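Local atomic coordinates of ORF10 (Moritella marina, PDB entry 6RIW), a protein that probably carries out the chain-extending condensation of polyunsaturated fatty acid synthesis, this chain being the ketosynthase-chain length factor didomain of a longer synthase. Residues Thr110-Cys115 and Ala183-Ser188; Ala215-Ala220 and Met265-Arg270; Val768-Gly773 and Asp874-His879. One frame throughout, in Å; residues are numbered along the deposited sequence.

Contact 1. Residues Thr110-Cys115 and Ala183-Ser188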
# COMPACT_ATOMS: atom_id res chain seq x y z
N THR A 110 -14.10 -16.87 -20.39
CA THR A 110 -12.82 -16.78 -21.08
C THR A 110 -12.42 -15.34 -21.32
O THR A 110 -11.23 -15.06 -21.52
CB THR A 110 -12.86 -17.54 -22.41
OG1 THR A 110 -13.88 -16.97 -23.24
CG2 THR A 110 -13.18 -19.01 -22.18
N ALA A 111 -13.38 -14.41 -21.29
CA ALA A 111 -13.07 -12.99 -21.38
C ALA A 111 -12.16 -12.52 -20.25
O ALA A 111 -11.52 -11.47 -20.38
CB ALA A 111 -14.36 -12.18 -21.36
N LEU A 112 -12.11 -13.25 -19.15
CA LEU A 112 -11.24 -12.86 -18.05
C LEU A 112 -9.76 -12.95 -18.42
O LEU A 112 -8.94 -12.34 -17.73
CB LEU A 112 -11.55 -13.71 -16.81
CG LEU A 112 -12.99 -13.55 -16.30
CD1 LEU A 112 -13.25 -14.40 -15.04
CD2 LEU A 112 -13.34 -12.09 -16.07
N GLU A 113 -9.41 -13.63 -19.52
CA GLU A 113 -8.03 -13.63 -19.99
C GLU A 113 -7.52 -12.23 -20.26
O GLU A 113 -6.32 -11.96 -20.13
CB GLU A 113 -7.92 -14.49 -21.25
CG GLU A 113 -6.50 -14.69 -21.74
CD GLU A 113 -6.34 -15.96 -22.56
OE1 GLU A 113 -7.32 -16.37 -23.24
OE2 GLU A 113 -5.23 -16.56 -22.51
N ASN A 114 -8.40 -11.31 -20.63
CA ASN A 114 -8.00 -9.93 -20.88
C ASN A 114 -8.57 -8.96 -19.86
O ASN A 114 -8.86 -7.81 -20.19
CB ASN A 114 -8.41 -9.54 -22.30
CG ASN A 114 -7.69 -10.37 -23.33
OD1 ASN A 114 -8.31 -11.13 -24.07
ND2 ASN A 114 -6.38 -10.27 -23.35
N CYS A 115 -8.73 -9.42 -18.62
CA CYS A 115 -9.22 -8.59 -17.52
C CYS A 115 -8.11 -8.41 -16.49
O CYS A 115 -7.44 -9.38 -16.11
CB CYS A 115 -10.43 -9.24 -16.85
SG CYS A 115 -11.27 -8.25 -15.58
N ALA A 183 -9.72 -15.62 -9.32
CA ALA A 183 -10.77 -15.40 -10.31
C ALA A 183 -10.33 -15.74 -11.73
O ALA A 183 -11.14 -15.61 -12.65
CB ALA A 183 -11.26 -13.95 -10.25
N GLY A 184 -9.09 -16.16 -11.94
CA GLY A 184 -8.64 -16.50 -13.28
C GLY A 184 -8.43 -15.32 -14.21
O GLY A 184 -8.63 -15.45 -15.42
N LEU A 185 -8.00 -14.18 -13.68
CA LEU A 185 -7.73 -13.00 -14.50
C LEU A 185 -6.37 -13.10 -15.19
O LEU A 185 -5.36 -13.40 -14.55
CB LEU A 185 -7.75 -11.76 -13.61
CG LEU A 185 -8.95 -11.61 -12.70
CD1 LEU A 185 -8.87 -10.23 -12.05
CD2 LEU A 185 -10.24 -11.79 -13.51
N GLY A 186 -6.33 -12.78 -16.48
CA GLY A 186 -5.08 -12.84 -17.22
C GLY A 186 -4.40 -11.52 -17.53
O GLY A 186 -3.37 -11.50 -18.23
N GLY A 187 -4.93 -10.40 -17.04
CA GLY A 187 -4.40 -9.09 -17.34
C GLY A 187 -3.54 -8.55 -16.19
O GLY A 187 -3.13 -9.27 -15.29
N SER A 188 -3.23 -7.26 -16.28
CA SER A 188 -2.34 -6.62 -15.30
C SER A 188 -3.02 -6.51 -13.94
O SER A 188 -4.24 -6.38 -13.84
CB SER A 188 -1.93 -5.22 -15.76
OG SER A 188 -1.37 -5.25 -17.05
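The carbonyl oxygen of L112 is gripped by two backbone N-H groups, G186 N across the contact at 2.9 Å and C115 N of its own segment at 3.1 Å, which reach it from opposite faces of the carbonyl plane. The acceptor sits in a short 3-10 turn, 110-113, that leads from helix 88-104 to strand 115-120 in the thiolase-like fold of the first ketosynthase-type domain. The donor belongs to the loop between helix 174-183 and strand 189-193. G184 ends that helix in a Schellman motif, with positive phi, and the chain then runs past the turn. The bond from G186 is nearly straight, 167° at the hydrogen, and L185 CA adds a CA-H...O contact to the same oxygen.

A second backbone bond follows, G187 N to C115 O at 2.9 Å. It is bent, 136° at the hydrogen, with the donor standing above the carbonyl plane. Both glycines lie close against backbone: a CB on G186 would clash with E113 O, and one on G187 with C115 O.

Beside these bonds two leucines cross obliquely, L112 CD2 lying 4.0 Å from L185 CD2. L185 also sets its CB 3.5 Å from C115 O, while its CD2 packs on C115 CB at 4.2 Å. M217 and L219 of strand 217-224 and L101 of helix 88-104 complete this apolar cluster. At the end of the loop, S188 OG bonds to E674 of the second ketosynthase-type half of the chain. The CG of L112 stands anti to its carbonyl carbon, beside the backbone N (chi1 -61°), and from there the branch parts: CD2 goes to L185, and CD1 lies 3.4 Å from A183 O.

Contact 2. Residues Ala215-Ala220 and Met265-Arg270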
# COMPACT_ATOMS: atom_id res chain seq x y z
N ALA A 215 -5.98 -3.73 -21.45
CA ALA A 215 -6.99 -4.70 -21.05
C ALA A 215 -8.27 -4.41 -21.82
O ALA A 215 -8.44 -3.31 -22.37
CB ALA A 215 -7.26 -4.62 -19.54
N ASN A 216 -9.15 -5.41 -21.87
CA ASN A 216 -10.50 -5.25 -22.43
C ASN A 216 -11.58 -5.24 -21.36
O ASN A 216 -12.73 -4.92 -21.67
CB ASN A 216 -10.78 -6.36 -23.45
CG ASN A 216 -9.84 -6.30 -24.64
OD1 ASN A 216 -9.38 -5.22 -25.04
ND2 ASN A 216 -9.52 -7.46 -25.19
N MET A 217 -11.22 -5.57 -20.12
CA MET A 217 -12.09 -5.45 -18.97
C MET A 217 -11.18 -5.15 -17.79
O MET A 217 -10.02 -5.58 -17.77
CB MET A 217 -12.90 -6.74 -18.75
CG MET A 217 -13.98 -6.67 -17.67
SD MET A 217 -14.94 -8.21 -17.58
CE MET A 217 -14.17 -9.20 -18.87
N MET A 218 -11.68 -4.39 -16.82
CA MET A 218 -10.92 -4.14 -15.60
C MET A 218 -11.81 -4.27 -14.37
O MET A 218 -12.94 -3.78 -14.37
CB MET A 218 -10.27 -2.74 -15.60
CG MET A 218 -9.08 -2.58 -16.54
SD MET A 218 -7.66 -3.62 -16.13
CE MET A 218 -7.14 -2.89 -14.54
N LEU A 219 -11.27 -4.90 -13.33
CA LEU A 219 -11.81 -4.78 -11.98
C LEU A 219 -11.13 -3.62 -11.27
O LEU A 219 -9.90 -3.47 -11.35
CB LEU A 219 -11.59 -6.07 -11.18
CG LEU A 219 -12.43 -7.30 -11.51
CD1 LEU A 219 -11.95 -8.48 -10.69
CD2 LEU A 219 -13.88 -7.04 -11.20
N ALA A 220 -11.91 -2.77 -10.63
CA ALA A 220 -11.34 -1.68 -9.85
C ALA A 220 -12.08 -1.60 -8.53
O ALA A 220 -13.32 -1.58 -8.49
CB ALA A 220 -11.40 -0.34 -10.58
N MET A 265 -16.03 -3.43 -5.18
CA MET A 265 -15.43 -3.73 -6.48
C MET A 265 -16.39 -3.34 -7.59
O MET A 265 -17.60 -3.54 -7.48
CB MET A 265 -15.09 -5.23 -6.59
CG MET A 265 -14.16 -5.57 -7.75
SD MET A 265 -12.45 -4.94 -7.61
CE MET A 265 -11.91 -5.69 -6.04
N MET A 266 -15.84 -2.82 -8.69
CA MET A 266 -16.61 -2.52 -9.89
C MET A 266 -15.96 -3.18 -11.10
O MET A 266 -14.74 -3.34 -11.15
CB MET A 266 -16.70 -1.03 -10.12
CG MET A 266 -17.74 -0.32 -9.29
SD MET A 266 -17.24 1.41 -9.13
CE MET A 266 -16.40 1.60 -10.70
N VAL A 267 -16.79 -3.53 -12.09
CA VAL A 267 -16.32 -4.11 -13.36
C VAL A 267 -16.50 -3.06 -14.44
O VAL A 267 -17.61 -2.53 -14.61
CB VAL A 267 -17.09 -5.39 -13.73
CG1 VAL A 267 -16.49 -6.01 -14.98
CG2 VAL A 267 -17.11 -6.38 -12.58
N LEU A 268 -15.42 -2.75 -15.17
CA LEU A 268 -15.39 -1.67 -16.15
C LEU A 268 -15.09 -2.20 -17.55
O LEU A 268 -14.21 -3.04 -17.74
CB LEU A 268 -14.32 -0.62 -15.80
CG LEU A 268 -14.34 -0.05 -14.39
CD1 LEU A 268 -13.24 0.97 -14.21
CD2 LEU A 268 -15.70 0.57 -14.10
N LYS A 269 -15.78 -1.64 -18.55
CA LYS A 269 -15.47 -1.91 -19.95
C LYS A 269 -15.62 -0.63 -20.75
O LYS A 269 -16.33 0.29 -20.34
CB LYS A 269 -16.40 -3.00 -20.55
CG LYS A 269 -16.12 -4.42 -20.03
CD LYS A 269 -17.26 -5.39 -20.42
CE LYS A 269 -17.30 -5.64 -21.93
NZ LYS A 269 -18.07 -6.89 -22.27
N ARG A 270 -14.91 -0.54 -21.88
CA ARG A 270 -15.18 0.54 -22.82
C ARG A 270 -16.65 0.45 -23.25
O ARG A 270 -17.18 -0.64 -23.45
CB ARG A 270 -14.23 0.46 -24.03
CG ARG A 270 -12.75 0.70 -23.66
CD ARG A 270 -11.79 0.51 -24.84
NE ARG A 270 -11.84 -0.86 -25.34
CZ ARG A 270 -11.00 -1.82 -24.98
NH1 ARG A 270 -11.15 -3.05 -25.46
NH2 ARG A 270 -10.01 -1.57 -24.13
O HOH W 1 -13.63 -2.81 -22.99
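M265 crosses L219 at about a right angle, its CG 3.8 Å from L219 CD2, where strands 259-270 and 217-224 pair antiparallel in the core of the ketosynthase domain. The bend at chi2 (68°) brings M265 SD to 3.5 Å from A220 C. M266 forms a hydrogen-bonded pair with A220, M266 N to A220 O measuring 2.8 Å. V267 and L219, a non-hydrogen-bonded pair, lay their side chains side by side, V267 CG2 3.6 Å from L219 CD2, while V267 CG1 meets CG and SD of M217. L268 repeats the hydrogen-bonded pairing with M218. K269 rests CG on M217 CG and sends NZ to salt bridges with D279 and D277. R270, N-cap of helix 271-277, clasps the incoming loop: NH1 bonds N216 OD1 at 2.8 Å, amide and guanidinium planes 88° apart, and NH2 bonds A215 O at 2.9 Å. Its charge is met by D273, in a salt bridge to NH1. One water joins R270 N to N216 O and lies over a guanidinium face. Helix 88-104 packs on the face of L219, M265 and V267, helix 198-211 on that of M218, A220 and L268, and strand 4-12 pairs antiparallel with 259-270.

Contact 3. Residues Val768-Gly773 and Asp874-His879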
# COMPACT_ATOMS: atom_id res chain seq x y z
N VAL A 768 8.44 -3.33 -21.36
CA VAL A 768 8.16 -4.15 -20.18
C VAL A 768 6.90 -4.95 -20.49
O VAL A 768 5.91 -4.39 -20.97
CB VAL A 768 7.99 -3.31 -18.89
CG1 VAL A 768 6.82 -2.34 -19.00
CG2 VAL A 768 7.84 -4.25 -17.66
N SER A 769 6.97 -6.26 -20.30
CA SER A 769 5.85 -7.14 -20.59
C SER A 769 5.68 -8.12 -19.45
O SER A 769 6.63 -8.41 -18.73
CB SER A 769 6.07 -7.93 -21.89
OG SER A 769 6.12 -7.03 -22.98
N PHE A 770 4.46 -8.65 -19.30
CA PHE A 770 4.11 -9.58 -18.24
C PHE A 770 3.40 -10.80 -18.81
O PHE A 770 2.74 -10.70 -19.85
CB PHE A 770 3.19 -8.92 -17.21
CG PHE A 770 3.82 -7.77 -16.50
CD1 PHE A 770 3.83 -6.51 -17.08
CD2 PHE A 770 4.41 -7.94 -15.26
CE1 PHE A 770 4.42 -5.44 -16.43
CE2 PHE A 770 5.00 -6.85 -14.60
CZ PHE A 770 5.00 -5.61 -15.21
N ALA A 771 3.48 -11.92 -18.09
CA ALA A 771 2.70 -13.11 -18.40
C ALA A 771 2.26 -13.72 -17.07
O ALA A 771 3.03 -13.68 -16.11
CB ALA A 771 3.50 -14.14 -19.22
N PRO A 772 1.03 -14.22 -16.98
CA PRO A 772 0.61 -14.89 -15.74
C PRO A 772 1.44 -16.14 -15.48
O PRO A 772 1.81 -16.86 -16.40
CB PRO A 772 -0.86 -15.25 -16.00
CG PRO A 772 -1.28 -14.41 -17.15
CD PRO A 772 -0.05 -14.19 -17.98
N GLY A 773 1.72 -16.38 -14.21
CA GLY A 773 2.41 -17.59 -13.80
C GLY A 773 3.88 -17.36 -13.47
O GLY A 773 4.42 -16.26 -13.59
N ASP A 874 3.77 -12.40 -6.54
CA ASP A 874 2.57 -11.99 -7.25
C ASP A 874 2.18 -12.98 -8.34
O ASP A 874 1.09 -12.85 -8.92
CB ASP A 874 2.79 -10.61 -7.87
CG ASP A 874 4.06 -10.57 -8.73
OD1 ASP A 874 5.18 -10.87 -8.19
OD2 ASP A 874 3.94 -10.25 -9.93
N ASN A 875 3.02 -13.99 -8.61
CA ASN A 875 2.70 -15.06 -9.57
C ASN A 875 2.52 -14.51 -10.98
O ASN A 875 1.59 -14.86 -11.71
CB ASN A 875 1.47 -15.87 -9.12
CG ASN A 875 1.47 -17.28 -9.70
OD1 ASN A 875 2.40 -17.67 -10.40
ND2 ASN A 875 0.43 -18.04 -9.40
N SER A 876 3.42 -13.60 -11.37
CA SER A 876 3.52 -13.23 -12.78
C SER A 876 4.99 -13.06 -13.12
O SER A 876 5.84 -12.82 -12.25
CB SER A 876 2.71 -11.97 -13.10
OG SER A 876 3.22 -10.86 -12.42
N CYS A 877 5.29 -13.25 -14.39
CA CYS A 877 6.64 -13.04 -14.88
C CYS A 877 6.68 -11.69 -15.57
O CYS A 877 5.82 -11.38 -16.40
CB CYS A 877 7.04 -14.15 -15.85
SG CYS A 877 8.66 -13.79 -16.56
N ALA A 878 7.66 -10.87 -15.21
CA ALA A 878 7.95 -9.62 -15.89
C ALA A 878 9.21 -9.80 -16.72
O ALA A 878 10.15 -10.48 -16.30
CB ALA A 878 8.13 -8.47 -14.89
N HIS A 879 9.23 -9.20 -17.90
CA HIS A 879 10.43 -9.20 -18.73
C HIS A 879 10.62 -7.82 -19.34
O HIS A 879 9.67 -7.25 -19.89
CB HIS A 879 10.34 -10.27 -19.83
CG HIS A 879 11.66 -10.86 -20.23
ND1 HIS A 879 12.31 -11.84 -19.49
CD2 HIS A 879 12.45 -10.61 -21.30
CE1 HIS A 879 13.44 -12.16 -20.10
NE2 HIS A 879 13.55 -11.43 -21.20
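S769 and H879 exchange both backbone bonds of an antiparallel pair, S769 N to H879 O at 2.9 Å and H879 N to S769 O at 2.8 Å. The same double link recurs between A771 and C877, joining strands 763-772 and 876-884 in the second ketosynthase-type domain, probably the chain length factor. A fifth bond, G773 N to N875 O at 2.9 Å, comes after the strand end, the donor lying above the carbonyl plane. Between the two double links F770 faces A878 as a non-hydrogen-bonded pair, and F770 CA makes a CA-H...O contact of 3.1 Å with C877 O, the oxygen that also accepts from A771 N.

Apolar contact centres on F770, whose CE2 lies 3.5 Å from A878 CB. Y670 of helix 668-682 packs on both residues, and R671 of that helix makes a cation-pi contact with the ring. An alanine in place of F770 would probably cost A878 CB the contact with the ring and leave R671 without its cation-pi partner, opening a gap beside helix 668-682.

Polar side chains act mostly along one segment or outward. S876 OG stands between its backbone N and carbonyl carbon (chi1 64°) and donates to D874 OD2 at 2.7 Å; N667 is a second partner of that oxygen. N875 OD1 lies 3.4 Å from G773 CA and bonds to S774. The H879 ring turns to Y822 and N869.

The strands are thus held to each other by main-chain bonds, while D874, N875 and H879 have polar partners outside the two segments. With OD2 held by two donors, the D874 carboxylate is likely to be stabilised in its charged form.

From the N terminus the three contacts come in series: none nests in or crosses another. Contact 1 closes the chain between C115 and A183, a span that includes helices 129-148 and 174-183. Contact 2 then closes the excursion from A220 to M265, holding helix 228-237. The two touch directly, N114 O lying 2.9 Å from N216 N in a probable hydrogen bond, so the turn before strand 115-120 is tied to the start of strand 217-224. Contact 3 closes a hundred-residue loop in the other half of the didomain. It meets contact 1 by packing alone, P772 against G186, across the two halves, while contacts 2 and 3 stay about 11 Å apart at their nearest atoms.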